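Local coordinates for McyG protein (Microcystis aeruginosa PCC 7806, PDB 4R0M) that probably activates phenylalanine or a related phenylpropanoid as an adenylate for transfer to its carrier domain in microcystin biosynthesis, at residues E21-A26 against D50-A55. Numbering follows the deposited sequence.
Sequences EVLETA and DLYQDA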
loop_
_atom_site.group_PDB
_atom_site.type_symbol
_atom_site.label_atom_id
_atom_site.label_comp_id
_atom_site.label_asym_id
_atom_site.label_seq_id
_atom_site.Cartn_x
_atom_site.Cartn_y
_atom_site.Cartn_z
ATOM N N GLU A 21 11.283 5.929 -22.530
ATOM C CA GLU A 21 12.521 5.247 -22.920
ATOM C C GLU A 21 12.651 3.876 -22.263
ATOM O O GLU A 21 13.121 2.921 -22.889
ATOM C CB GLU A 21 13.743 6.110 -22.588
ATOM C CG GLU A 21 13.873 7.352 -23.460
ATOM C CD GLU A 21 14.814 8.397 -22.886
ATOM O OE1 GLU A 21 15.470 8.127 -21.857
ATOM O OE2 GLU A 21 14.895 9.499 -23.471
ATOM N N VAL A 22 12.230 3.789 -21.002
ATOM C CA VAL A 22 12.243 2.536 -20.245
ATOM C C VAL A 22 11.331 1.483 -20.884
ATOM O O VAL A 22 11.720 0.322 -21.026
ATOM C CB VAL A 22 11.886 2.779 -18.760
ATOM C CG1 VAL A 22 11.478 1.491 -18.062
ATOM C CG2 VAL A 22 13.061 3.420 -18.040
ATOM N N LEU A 23 10.131 1.898 -21.284
ATOM C CA LEU A 23 9.190 1.005 -21.956
ATOM C C LEU A 23 9.666 0.615 -23.359
ATOM O O LEU A 23 9.501 -0.533 -23.774
ATOM C CB LEU A 23 7.787 1.627 -22.011
ATOM C CG LEU A 23 6.683 0.878 -22.770
ATOM C CD1 LEU A 23 6.411 -0.499 -22.177
ATOM C CD2 LEU A 23 5.408 1.707 -22.810
ATOM N N GLU A 24 10.252 1.573 -24.077
ATOM C CA GLU A 24 10.797 1.330 -25.415
ATOM C C GLU A 24 11.942 0.313 -25.393
ATOM O O GLU A 24 12.004 -0.571 -26.246
ATOM C CB GLU A 24 11.236 2.644 -26.064
ATOM C CG GLU A 24 10.076 3.468 -26.610
ATOM C CD GLU A 24 10.354 4.962 -26.639
ATOM O OE1 GLU A 24 11.516 5.373 -26.438
ATOM O OE2 GLU A 24 9.399 5.735 -26.868
ATOM N N THR A 25 12.828 0.439 -24.406
ATOM C CA THR A 25 13.890 -0.542 -24.161
ATOM C C THR A 25 13.308 -1.938 -23.898
ATOM O O THR A 25 13.855 -2.942 -24.359
ATOM C CB THR A 25 14.778 -0.110 -22.969
ATOM O OG1 THR A 25 15.329 1.186 -23.227
ATOM C CG2 THR A 25 15.914 -1.095 -22.727
ATOM N N ALA A 26 12.192 -1.984 -23.170
ATOM C CA ALA A 26 11.551 -3.244 -22.781
ATOM C C ALA A 26 10.885 -3.985 -23.941
ATOM O O ALA A 26 10.770 -5.209 -23.904
ATOM C CB ALA A 26 10.547 -3.003 -21.663
ATOM N N ASP A 50 3.329 -5.367 -27.141
ATOM C CA ASP A 50 1.870 -5.236 -27.226
ATOM C C ASP A 50 1.354 -4.109 -26.333
ATOM O O ASP A 50 0.474 -3.346 -26.736
ATOM C CB ASP A 50 1.174 -6.546 -26.843
ATOM C CG ASP A 50 1.454 -7.674 -27.820
ATOM O OD1 ASP A 50 1.119 -7.537 -29.016
ATOM O OD2 ASP A 50 1.985 -8.715 -27.381
ATOM N N LEU A 51 1.903 -4.017 -25.122
ATOM C CA LEU A 51 1.547 -2.961 -24.176
ATOM C C LEU A 51 1.839 -1.586 -24.771
ATOM O O LEU A 51 0.983 -0.695 -24.752
ATOM C CB LEU A 51 2.297 -3.149 -22.850
ATOM C CG LEU A 51 2.269 -2.009 -21.823
ATOM C CD1 LEU A 51 0.897 -1.871 -21.176
ATOM C CD2 LEU A 51 3.338 -2.219 -20.764
ATOM N N TYR A 52 3.047 -1.435 -25.311
ATOM C CA TYR A 52 3.468 -0.203 -25.971
ATOM C C TYR A 52 2.514 0.182 -27.103
ATOM O O TYR A 52 2.095 1.337 -27.197
ATOM C CB TYR A 52 4.909 -0.347 -26.482
ATOM C CG TYR A 52 5.408 0.803 -27.333
ATOM C CD1 TYR A 52 5.821 2.001 -26.753
ATOM C CD2 TYR A 52 5.481 0.684 -28.721
ATOM C CE1 TYR A 52 6.283 3.051 -27.532
ATOM C CE2 TYR A 52 5.940 1.730 -29.508
ATOM C CZ TYR A 52 6.341 2.910 -28.911
ATOM O OH TYR A 52 6.796 3.950 -29.690
ATOM N N GLN A 53 2.161 -0.790 -27.945
ATOM C CA GLN A 53 1.244 -0.550 -29.062
ATOM C C GLN A 53 -0.156 -0.185 -28.575
ATOM O O GLN A 53 -0.805 0.692 -29.146
ATOM C CB GLN A 53 1.179 -1.759 -30.006
ATOM C CG GLN A 53 2.454 -2.054 -30.795
ATOM C CD GLN A 53 2.903 -0.911 -31.698
ATOM O OE1 GLN A 53 2.091 -0.156 -32.232
ATOM N NE2 GLN A 53 4.213 -0.788 -31.876
ATOM N N ASP A 54 -0.607 -0.862 -27.519
ATOM C CA ASP A 54 -1.911 -0.602 -26.903
ATOM C C ASP A 54 -1.957 0.806 -26.305
ATOM O O ASP A 54 -2.923 1.547 -26.508
ATOM C CB ASP A 54 -2.199 -1.660 -25.831
ATOM C CG ASP A 54 -3.660 -1.696 -25.399
ATOM O OD1 ASP A 54 -4.519 -1.053 -26.042
ATOM O OD2 ASP A 54 -3.948 -2.391 -24.401
ATOM N N ALA A 55 -0.895 1.170 -25.588
ATOM C CA ALA A 55 -0.759 2.499 -24.995
ATOM C C ALA A 55 -0.841 3.630 -26.027
ATOM O O ALA A 55 -1.486 4.649 -25.777
ATOM C CB ALA A 55 0.535 2.591 -24.199
#
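L23 reaches from helix 19-27 across to L51 and Y52 of helix 48-64 and divides its two methyls between them. CD1 of L23 meets CD2 of L51 at 3.8 Å. The other methyl, CD2 of L23, lies 4.0 Å from CD1 of Y52 and arrives at the edge of the ring, in its plane. CG of L23 stands anti to the backbone N (chi1 176°), which carries the fork toward the second helix. The second torsion then spreads the methyls to L51 and Y52.

E24 adds a second contact to the same tyrosine. Its CG sits 3.9 Å from CE1 of Y52, in an oblique approach. The chain is extended beyond CG, and the carboxylate plane is turned 83° from the ring. OE2 of E24 comes no closer than 4.2 Å to CE1 of Y52, so the methylene part of the glutamate does the nearer packing.

The two helix segments run 133° apart in direction, with axes 9.9 Å apart at closest approach. The CA atoms of L23 and Y52 are the nearest pair, 7.1 Å apart. In the helix that carries L23 and E24, E21 O accepts bonds from both N and OG1 of T25, on opposite faces of the carbonyl plane.

Around the contact, W88 and L92 of helix 80-93 and V238 of helix 227-240 pack on L23. L168, in a loop, touches both E24 and Y52. D54 tethers the same helix as Y52 to R159 by a salt bridge.

The contact joins two early helices of the adenylation domain, toward the periphery of the chain. It is small, burying 210 Å² in all. The touching atoms are mostly carbon: leucine methyls, the ring edge and the glutamate CG. No polar bond joins the two segments. The two leucines are buried, while E24 and Y52 are partly exposed. Dispersion and exclusion of water probably hold it.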